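Local coordinates for protein cryptochrome DASH, chloroplastic/mitochondrial (Arabidopsis thaliana, PDB 2J4D) that binds FAD and a folate light antenna, binds single- and double-stranded DNA without sequence specificity, and repairs cyclobutane pyrimidine dimers in single-stranded DNA, at residues A[75-78]-A[79-82]; A[104-107]-A[108-112]; A[328-331]-A[332-336]. All blocks are in the same frame, centred on the assembly; numbering follows the deposited sequence.

Contact 1 (A[75-78]-A[79-82])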
loop_
_atom_site.group_PDB
_atom_site.type_symbol
_atom_site.label_atom_id
_atom_site.label_comp_id
_atom_site.label_asym_id
_atom_site.label_seq_id
_atom_site.Cartn_x
_atom_site.Cartn_y
_atom_site.Cartn_z
ATOM N N ASP A 75 11.073 -13.249 -1.875
ATOM C CA ASP A 75 11.319 -13.419 -3.308
ATOM C C ASP A 75 12.484 -12.551 -3.766
ATOM O O ASP A 75 12.414 -11.328 -3.682
ATOM C CB ASP A 75 10.048 -13.009 -4.062
ATOM C CG ASP A 75 10.040 -13.457 -5.513
ATOM O OD1 ASP A 75 11.107 -13.443 -6.159
ATOM O OD2 ASP A 75 8.941 -13.804 -6.008
ATOM N N PRO A 76 13.566 -13.170 -4.268
ATOM C CA PRO A 76 14.726 -12.395 -4.729
ATOM C C PRO A 76 14.394 -11.333 -5.785
ATOM O O PRO A 76 15.064 -10.303 -5.884
ATOM C CB PRO A 76 15.682 -13.476 -5.255
ATOM C CG PRO A 76 14.760 -14.602 -5.660
ATOM C CD PRO A 76 13.749 -14.609 -4.532
ATOM N N ARG A 77 13.352 -11.574 -6.569
ATOM C CA ARG A 77 12.962 -10.626 -7.603
ATOM C C ARG A 77 12.456 -9.307 -7.007
ATOM O O ARG A 77 12.488 -8.276 -7.664
ATOM C CB ARG A 77 11.894 -11.253 -8.505
ATOM C CG ARG A 77 12.439 -12.394 -9.360
ATOM C CD ARG A 77 11.336 -13.267 -9.951
ATOM N NE ARG A 77 10.597 -13.968 -8.905
ATOM C CZ ARG A 77 10.001 -15.144 -9.065
ATOM N NH1 ARG A 77 10.051 -15.762 -10.239
ATOM N NH2 ARG A 77 9.370 -15.708 -8.047
ATOM N N LEU A 78 12.008 -9.346 -5.754
ATOM C CA LEU A 78 11.499 -8.151 -5.085
ATOM C C LEU A 78 12.630 -7.152 -4.815
ATOM O O LEU A 78 12.391 -5.966 -4.574
ATOM C CB LEU A 78 10.833 -8.548 -3.766
ATOM C CG LEU A 78 10.020 -7.484 -3.032
ATOM C CD1 LEU A 78 8.838 -7.069 -3.897
ATOM C CD2 LEU A 78 9.533 -8.038 -1.698
ATOM N N PHE A 79 13.865 -7.637 -4.869
ATOM C CA PHE A 79 15.005 -6.778 -4.621
ATOM C C PHE A 79 15.956 -6.662 -5.789
ATOM O O PHE A 79 17.166 -6.522 -5.605
ATOM C CB PHE A 79 15.732 -7.248 -3.368
ATOM C CG PHE A 79 14.902 -7.108 -2.138
ATOM C CD1 PHE A 79 14.797 -5.880 -1.500
ATOM C CD2 PHE A 79 14.148 -8.179 -1.670
ATOM C CE1 PHE A 79 13.943 -5.715 -0.412
ATOM C CE2 PHE A 79 13.290 -8.025 -0.582
ATOM C CZ PHE A 79 13.188 -6.792 0.044
ATOM N N HIS A 80 15.403 -6.743 -6.994
ATOM C CA HIS A 80 16.195 -6.564 -8.198
ATOM C C HIS A 80 15.921 -5.130 -8.631
ATOM O O HIS A 80 16.059 -4.230 -7.812
ATOM C CB HIS A 80 15.797 -7.585 -9.266
ATOM C CG HIS A 80 16.330 -8.957 -8.996
ATOM N ND1 HIS A 80 15.886 -10.079 -9.662
ATOM C CD2 HIS A 80 17.282 -9.384 -8.130
ATOM C CE1 HIS A 80 16.539 -11.138 -9.215
ATOM N NE2 HIS A 80 17.393 -10.743 -8.287
ATOM N N THR A 81 15.508 -4.893 -9.875
ATOM C CA THR A 81 15.269 -3.510 -10.306
ATOM C C THR A 81 13.935 -3.274 -11.000
ATOM O O THR A 81 13.266 -4.221 -11.421
ATOM C CB THR A 81 16.381 -3.040 -11.255
ATOM O OG1 THR A 81 16.471 -3.947 -12.358
ATOM C CG2 THR A 81 17.722 -2.997 -10.526
ATOM N N THR A 82 13.549 -2.008 -11.130
ATOM C CA THR A 82 12.291 -1.685 -11.791
ATOM C C THR A 82 12.365 -2.037 -13.273
ATOM O O THR A 82 13.441 -2.091 -13.866
ATOM C CB THR A 82 11.895 -0.207 -11.584
ATOM O OG1 THR A 82 12.929 0.654 -12.069
ATOM C CG2 THR A 82 11.662 0.062 -10.097
#

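Contact 2 (A[104-107]-A[108-112])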
loop_
_atom_site.group_PDB
_atom_site.type_symbol
_atom_site.label_atom_id
_atom_site.label_comp_id
_atom_site.label_asym_id
_atom_site.label_seq_id
_atom_site.Cartn_x
_atom_site.Cartn_y
_atom_site.Cartn_z
ATOM N N ASP A 104 6.279 -8.630 13.195
ATOM C CA ASP A 104 4.984 -8.521 13.856
ATOM C C ASP A 104 4.025 -9.662 13.502
ATOM O O ASP A 104 3.282 -10.146 14.367
ATOM C CB ASP A 104 4.346 -7.168 13.515
ATOM C CG ASP A 104 3.075 -6.897 14.304
ATOM O OD1 ASP A 104 3.154 -6.788 15.548
ATOM O OD2 ASP A 104 1.997 -6.789 13.678
ATOM N N LEU A 105 4.031 -10.090 12.241
ATOM C CA LEU A 105 3.155 -11.183 11.827
ATOM C C LEU A 105 3.537 -12.462 12.573
ATOM O O LEU A 105 2.673 -13.176 13.077
ATOM C CB LEU A 105 3.249 -11.418 10.309
ATOM C CG LEU A 105 2.453 -12.612 9.756
ATOM C CD1 LEU A 105 0.968 -12.494 10.121
ATOM C CD2 LEU A 105 2.616 -12.658 8.233
ATOM N N ARG A 106 4.827 -12.761 12.635
ATOM C CA ARG A 106 5.259 -13.953 13.359
ATOM C C ARG A 106 4.771 -13.853 14.808
ATOM O O ARG A 106 4.237 -14.804 15.360
ATOM C CB ARG A 106 6.786 -14.078 13.323
ATOM C CG ARG A 106 7.362 -15.047 14.360
ATOM C CD ARG A 106 8.852 -15.274 14.135
ATOM N NE ARG A 106 9.085 -16.234 13.057
ATOM C CZ ARG A 106 10.258 -16.442 12.464
ATOM N NH1 ARG A 106 11.334 -15.752 12.830
ATOM N NH2 ARG A 106 10.359 -17.361 11.512
ATOM N N LYS A 107 4.955 -12.690 15.418
ATOM C CA LYS A 107 4.528 -12.491 16.796
ATOM C C LYS A 107 3.031 -12.737 16.974
ATOM O O LYS A 107 2.612 -13.437 17.898
ATOM C CB LYS A 107 4.885 -11.074 17.242
ATOM C CG LYS A 107 4.296 -10.657 18.576
ATOM C CD LYS A 107 4.785 -9.268 18.959
ATOM C CE LYS A 107 3.671 -8.423 19.568
ATOM N NZ LYS A 107 4.160 -7.067 19.962
ATOM N N ASN A 108 2.217 -12.166 16.093
ATOM C CA ASN A 108 0.773 -12.334 16.205
ATOM C C ASN A 108 0.307 -13.751 15.884
ATOM O O ASN A 108 -0.694 -14.219 16.433
ATOM C CB ASN A 108 0.052 -11.311 15.324
ATOM C CG ASN A 108 0.192 -9.903 15.861
ATOM O OD1 ASN A 108 0.109 -9.695 17.072
ATOM N ND2 ASN A 108 0.398 -8.931 14.977
ATOM N N LEU A 109 1.024 -14.438 14.999
ATOM C CA LEU A 109 0.659 -15.813 14.681
ATOM C C LEU A 109 0.978 -16.668 15.910
ATOM O O LEU A 109 0.195 -17.541 16.301
ATOM C CB LEU A 109 1.442 -16.311 13.461
ATOM C CG LEU A 109 0.933 -15.759 12.124
ATOM C CD1 LEU A 109 1.894 -16.144 11.007
ATOM C CD2 LEU A 109 -0.457 -16.307 11.847
ATOM N N MET A 110 2.123 -16.403 16.532
ATOM C CA MET A 110 2.498 -17.165 17.717
ATOM C C MET A 110 1.462 -17.019 18.828
ATOM O O MET A 110 1.184 -17.971 19.557
ATOM C CB MET A 110 3.871 -16.728 18.220
ATOM C CG MET A 110 4.989 -17.092 17.265
ATOM S SD MET A 110 6.603 -16.633 17.873
ATOM C CE MET A 110 7.605 -17.798 17.032
ATOM N N LYS A 111 0.872 -15.836 18.953
ATOM C CA LYS A 111 -0.126 -15.633 19.994
ATOM C C LYS A 111 -1.348 -16.523 19.797
ATOM O O LYS A 111 -2.066 -16.821 20.755
ATOM C CB LYS A 111 -0.537 -14.163 20.056
ATOM C CG LYS A 111 0.649 -13.253 20.323
ATOM C CD LYS A 111 0.243 -11.838 20.680
ATOM C CE LYS A 111 -0.595 -11.202 19.594
ATOM N NZ LYS A 111 -0.624 -9.723 19.767
ATOM N N ARG A 112 -1.579 -16.953 18.560
ATOM C CA ARG A 112 -2.712 -17.817 18.262
ATOM C C ARG A 112 -2.296 -19.285 18.115
ATOM O O ARG A 112 -3.055 -20.104 17.593
ATOM C CB ARG A 112 -3.418 -17.348 16.987
ATOM C CG ARG A 112 -3.698 -15.853 16.973
ATOM C CD ARG A 112 -5.156 -15.524 16.736
ATOM N NE ARG A 112 -5.351 -14.076 16.674
ATOM C CZ ARG A 112 -6.521 -13.470 16.477
ATOM N NH1 ARG A 112 -7.632 -14.181 16.319
ATOM N NH2 ARG A 112 -6.576 -12.141 16.436
#

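Contact 3 (A[328-331]-A[332-336]). With FAD (flavin-adenine dinucleotide), chain C.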
loop_
_atom_site.group_PDB
_atom_site.type_symbol
_atom_site.label_atom_id
_atom_site.label_comp_id
_atom_site.label_asym_id
_atom_site.label_seq_id
_atom_site.Cartn_x
_atom_site.Cartn_y
_atom_site.Cartn_z
ATOM N N TRP A 328 -11.837 4.442 -4.059
ATOM C CA TRP A 328 -10.890 4.777 -5.117
ATOM C C TRP A 328 -9.849 3.659 -5.165
ATOM O O TRP A 328 -9.397 3.264 -6.242
ATOM C CB TRP A 328 -10.188 6.115 -4.838
ATOM C CG TRP A 328 -10.803 7.287 -5.561
ATOM C CD1 TRP A 328 -11.570 8.286 -5.017
ATOM C CD2 TRP A 328 -10.710 7.572 -6.962
ATOM N NE1 TRP A 328 -11.956 9.178 -6.000
ATOM C CE2 TRP A 328 -11.440 8.763 -7.200
ATOM C CE3 TRP A 328 -10.082 6.939 -8.041
ATOM C CZ2 TRP A 328 -11.553 9.332 -8.475
ATOM C CZ3 TRP A 328 -10.196 7.505 -9.310
ATOM C CH2 TRP A 328 -10.927 8.692 -9.512
ATOM N N ARG A 329 -9.459 3.159 -3.993
ATOM C CA ARG A 329 -8.487 2.063 -3.935
ATOM C C ARG A 329 -9.095 0.820 -4.605
ATOM O O ARG A 329 -8.439 0.143 -5.402
ATOM C CB ARG A 329 -8.122 1.764 -2.480
ATOM C CG ARG A 329 -7.259 0.528 -2.289
ATOM C CD ARG A 329 -6.737 0.432 -0.855
ATOM N NE ARG A 329 -6.012 -0.814 -0.649
ATOM C CZ ARG A 329 -6.595 -1.986 -0.423
ATOM N NH1 ARG A 329 -7.920 -2.078 -0.360
ATOM N NH2 ARG A 329 -5.855 -3.078 -0.295
ATOM N N ASP A 330 -10.351 0.523 -4.276
ATOM C CA ASP A 330 -11.052 -0.613 -4.879
ATOM C C ASP A 330 -11.076 -0.453 -6.397
ATOM O O ASP A 330 -10.787 -1.391 -7.152
ATOM C CB ASP A 330 -12.507 -0.666 -4.396
ATOM C CG ASP A 330 -12.683 -1.441 -3.108
ATOM O OD1 ASP A 330 -11.693 -1.680 -2.375
ATOM O OD2 ASP A 330 -13.844 -1.804 -2.822
ATOM N N TYR A 331 -11.443 0.745 -6.840
ATOM C CA TYR A 331 -11.546 1.034 -8.263
ATOM C C TYR A 331 -10.259 0.753 -9.020
ATOM O O TYR A 331 -10.284 0.097 -10.057
ATOM C CB TYR A 331 -11.963 2.492 -8.481
ATOM C CG TYR A 331 -12.204 2.852 -9.929
ATOM C CD1 TYR A 331 -13.186 2.198 -10.676
ATOM C CD2 TYR A 331 -11.445 3.842 -10.557
ATOM C CE1 TYR A 331 -13.408 2.516 -12.011
ATOM C CE2 TYR A 331 -11.657 4.172 -11.895
ATOM C CZ TYR A 331 -12.639 3.505 -12.615
ATOM O OH TYR A 331 -12.854 3.824 -13.936
ATOM N N PHE A 332 -9.130 1.250 -8.525
ATOM C CA PHE A 332 -7.883 0.994 -9.239
ATOM C C PHE A 332 -7.496 -0.480 -9.208
ATOM O O PHE A 332 -6.875 -0.984 -10.144
ATOM C CB PHE A 332 -6.750 1.869 -8.693
ATOM C CG PHE A 332 -6.791 3.288 -9.209
ATOM C CD1 PHE A 332 -6.761 3.541 -10.580
ATOM C CD2 PHE A 332 -6.868 4.361 -8.333
ATOM C CE1 PHE A 332 -6.807 4.844 -11.068
ATOM C CE2 PHE A 332 -6.914 5.674 -8.808
ATOM C CZ PHE A 332 -6.882 5.917 -10.178
ATOM N N ARG A 333 -7.865 -1.172 -8.137
ATOM C CA ARG A 333 -7.557 -2.595 -8.034
ATOM C C ARG A 333 -8.341 -3.349 -9.121
ATOM O O ARG A 333 -7.780 -4.186 -9.834
ATOM C CB ARG A 333 -7.924 -3.106 -6.630
ATOM C CG ARG A 333 -7.972 -4.619 -6.486
ATOM C CD ARG A 333 -6.611 -5.264 -6.603
ATOM N NE ARG A 333 -5.734 -4.897 -5.497
ATOM C CZ ARG A 333 -4.559 -5.473 -5.254
ATOM N NH1 ARG A 333 -4.121 -6.451 -6.040
ATOM N NH2 ARG A 333 -3.818 -5.064 -4.234
ATOM N N PHE A 334 -9.631 -3.050 -9.267
ATOM C CA PHE A 334 -10.417 -3.738 -10.298
ATOM C C PHE A 334 -9.974 -3.281 -11.685
ATOM O O PHE A 334 -9.925 -4.069 -12.625
ATOM C CB PHE A 334 -11.923 -3.474 -10.119
ATOM C CG PHE A 334 -12.497 -4.036 -8.839
ATOM C CD1 PHE A 334 -12.282 -5.363 -8.486
ATOM C CD2 PHE A 334 -13.256 -3.233 -7.989
ATOM C CE1 PHE A 334 -12.811 -5.883 -7.297
ATOM C CE2 PHE A 334 -13.793 -3.743 -6.798
ATOM C CZ PHE A 334 -13.566 -5.072 -6.455
ATOM N N LEU A 335 -9.622 -2.006 -11.802
ATOM C CA LEU A 335 -9.190 -1.456 -13.082
ATOM C C LEU A 335 -7.910 -2.145 -13.563
ATOM O O LEU A 335 -7.703 -2.310 -14.767
ATOM C CB LEU A 335 -8.974 0.054 -12.940
ATOM C CG LEU A 335 -9.060 0.987 -14.155
ATOM C CD1 LEU A 335 -10.327 0.733 -14.957
ATOM C CD2 LEU A 335 -9.047 2.424 -13.652
ATOM N N SER A 336 -7.056 -2.565 -12.632
ATOM C CA SER A 336 -5.819 -3.234 -13.024
ATOM C C SER A 336 -6.154 -4.493 -13.810
ATOM O O SER A 336 -5.446 -4.858 -14.751
ATOM C CB SER A 336 -4.956 -3.590 -11.800
ATOM O OG SER A 336 -5.515 -4.642 -11.026
HETATM P PA FAD C . -6.307 9.183 2.873
HETATM O O1A FAD C . -6.373 9.056 4.343
HETATM O O2A FAD C . -6.712 10.451 2.222
HETATM O O5B FAD C . -7.165 8.010 2.183
HETATM C C5B FAD C . -7.500 6.812 2.918
HETATM C C4B FAD C . -7.154 5.602 2.043
HETATM O O4B FAD C . -7.891 5.699 0.826
HETATM C C3B FAD C . -5.691 5.503 1.626
HETATM O O3B FAD C . -4.867 4.958 2.644
HETATM C C2B FAD C . -5.801 4.670 0.386
HETATM O O2B FAD C . -5.779 3.276 0.598
HETATM C C1B FAD C . -7.104 5.176 -0.257
HETATM N N9A FAD C . -6.937 6.239 -1.271
HETATM C C8A FAD C . -7.058 7.603 -1.095
HETATM N N7A FAD C . -6.854 8.282 -2.216
HETATM C C5A FAD C . -6.594 7.319 -3.167
HETATM C C6A FAD C . -6.292 7.407 -4.547
HETATM N N6A FAD C . -6.224 8.541 -5.231
HETATM N N1A FAD C . -6.069 6.220 -5.224
HETATM C C2A FAD C . -6.128 5.021 -4.555
HETATM N N3A FAD C . -6.410 4.868 -3.239
HETATM C C4A FAD C . -6.622 6.044 -2.588
HETATM N N1 FAD C . -1.828 5.056 -3.032
HETATM C C2 FAD C . -1.371 3.813 -2.647
HETATM O O2 FAD C . -1.945 3.171 -1.786
HETATM N N3 FAD C . -0.223 3.303 -3.272
HETATM C C4 FAD C . 0.490 3.977 -4.261
HETATM O O4 FAD C . 1.505 3.472 -4.775
HETATM C C4X FAD C . 0.016 5.253 -4.651
HETATM N N5 FAD C . 0.672 6.005 -5.637
HETATM C C5X FAD C . 0.134 7.209 -6.096
HETATM C C6 FAD C . 0.725 7.896 -7.165
HETATM C C7 FAD C . 0.207 9.118 -7.654
HETATM C C7M FAD C . 0.890 9.805 -8.811
HETATM C C8 FAD C . -0.968 9.665 -7.022
HETATM C C8M FAD C . -1.595 10.973 -7.477
HETATM C C9 FAD C . -1.571 8.983 -5.947
HETATM C C9A FAD C . -1.042 7.750 -5.462
HETATM N N10 FAD C . -1.631 7.040 -4.374
HETATM C C10 FAD C . -1.152 5.762 -4.009
HETATM C "C1'" FAD C . -2.987 7.432 -3.868
HETATM C "C2'" FAD C . -3.028 8.407 -2.674
HETATM O "O2'" FAD C . -2.215 9.534 -2.948
HETATM C "C3'" FAD C . -2.529 7.704 -1.413
HETATM O "O3'" FAD C . -3.298 6.513 -1.157
HETATM C "C4'" FAD C . -2.621 8.548 -0.130
HETATM O "O4'" FAD C . -1.811 9.720 -0.246
HETATM C "C5'" FAD C . -2.150 7.708 1.050
HETATM O "O5'" FAD C . -2.250 8.464 2.259
HETATM P P FAD C . -3.462 8.423 3.269
HETATM O O1P FAD C . -3.537 7.026 3.726
HETATM O O2P FAD C . -3.223 9.421 4.346
HETATM O O3P FAD C . -4.754 8.944 2.507
#

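Contact 1 (A[75-78]-A[79-82])
A turn of 3-10 helix just after strand 67-74, begun by an Asx turn, folds Phe79 and His80 back against Pro76 and Arg77. Phe79 N donates to Pro76 O at 3.1 Å. The next bond of this kind, His80 N to Arg77 O at 3.4 Å, is weak. His80 lies with one ring face over the backbone: Arg77 CA makes a CH-pi contact 4.0 Å from the ring centroid, while Pro76 O sits against the same face, 3.3 Å from His80 CD2. A chi1 of -76°, with CG beside the backbone N, brings the imidazole back over the two residues. Leu78 and Phe79 are apolar neighbours, Leu78 CD2 touching Phe79 CE2 at 3.9 Å, and the Leu78 carbonyl oxygen stands over a face of the phenyl ring.

Asp75 fastens the start of the turn. Its OD1 takes two donors, Arg77 N at 2.9 Å, which makes the Asx turn, and Arg77 NE at 2.8 Å on its syn lone pair; OD2 receives Arg77 NH2 at 2.8 Å, closing a salt bridge. A bend at chi3 (-65°) lets the guanidinium grip the carboxylate side-on, so that both groups are restrained in rotation. Arg77 NH1 makes a second salt bridge, to Glu124 on helix 123-134.

Phe79 packs on Leu235 and Val237, and the His80 backbone is hydrogen-bonded to Lys89, a residue of the folate pocket. This is the first bend of the beta-to-alpha connection from strand 67-74 toward helix 92-111 in the photolyase alpha/beta domain, near the folate antenna.

Contact 2 (A[104-107]-A[108-112])
Asp104 and Asn108, Leu105 and Leu109, Arg106 and Met110, and Lys107 and Lys111 face each other one turn apart, and each pair is joined first by its backbone. The amide-to-carbonyl bonds run without a break from Asn108 N to Asp104 O (2.9 Å) up to Lys111 N to Lys107 O (3.1 Å), where the helix is near its end.

Polar side chains gather round Asn108. Its OD1 accepts from Lys111 NZ at 2.8 Å, the ammonium coming nearly in line with the C=O bond. At the other branch, ND2 lies 3.0 Å from Asp104 OD2, with the amide and carboxylate planes turned 89° apart. Ser253 adds its hydroxyl to this group, hydrogen-bonded to Asp104 OD1 and weakly to Asn108 ND2, and thereby ties the helix to helix 252-265. With an alanine in place of Asn108 both ends of the amide are lost, which is likely to leave Lys111 NZ without this acceptor and open a gap beside Asp104 and Ser253. Lys107 NZ pairs instead with Asp16 on helix 12-26.

All this happens on the last turns of helix 92-111, the helix of a beta-alpha-beta crossover between the parallel neighbours 67-74 and 117-120.

The apolar contacts fall on other sides of the helix. Leu105 CG meets Leu109 CD1 at 3.8 Å, and both leucines press on Phe46 of strand 41-46, so this side faces the sheet. Leu109 has its CG beside the backbone N (chi1 -76°), which tips the branch back toward Leu105. Arg106 and Met110 lie side by side and point the same way, with Met110 CE 3.8 Å from Arg106 CG. Beyond this aliphatic part, the Arg106 guanidinium is held by the carbonyls of Leu116 and Gly227.

Contact 3 (A[328-331]-A[332-336])
Phe332 packs against Trp328 one helical turn back, and its ring can be followed from CB outward. CB sits 3.9 Å from Trp328 O, the same carbonyl that accepts the Phe332 backbone N at 3.1 Å. With CG beside the backbone N (chi1 -79°), the ring swings back along the helix toward Trp328. CD2 comes near both Trp328 O and, 3.7 Å away, adenine N1A of FAD. The adenine nitrogen meets the phenyl at its edge, near the ring plane. One atom further, Phe332 CE2 touches Trp328 CE3 at 3.5 Å, and at the tip Phe332 CZ rests 3.8 Å from Trp328 CZ3. The indole and phenyl planes are inclined at 31°, so the two rings meet obliquely. Tyr331 completes the aromatic cluster, turning its edge toward the face of Phe332, the planes 51° apart. Its own ring also receives Leu335, with Tyr331 CE2 to Leu335 CD2 at 3.6 Å, and its hydroxyl is hydrogen-bonded to Pro191 O.

Arg329 also belongs to the FAD pocket. Its extended chain passes the ribose, CD lying 3.3 Å from FAD O2B, and NH1 goes on to Ser175 O. The turn thus meets the adenosine half of the cofactor with aromatic and aliphatic carbon.

Phe332 also meets Tyr434 edge-to-face and touches Asn431, both on helix 425-436. Helix 317-339 therefore lies between that helix, which borders both the flavin and the folate sites, and the segment after strand 168-172, where Asp330 takes the backbone N of Met177 and of Tyr178.

How the contacts relate
From the N terminus the three contacts come in series, each a local turn, and none nests in or crosses another. Contact 1 closes a tight turn as the chain leaves strand 67-74. The chain then enters helix 92-111, whose last turns make contact 2 before strand 117-120; both belong to the alpha/beta photolyase domain. Contact 3 lies later, in the second half of helix 317-339 in the FAD-binding domain. No two touch: nearest atoms are about 13 Å apart between contact 1 and either other, about 15 Å between contacts 2 and 3. Contact 1 stands near the folate, contact 3 lines the adenosine end of FAD, and contact 2 joins helices and the sheet away from either cofactor.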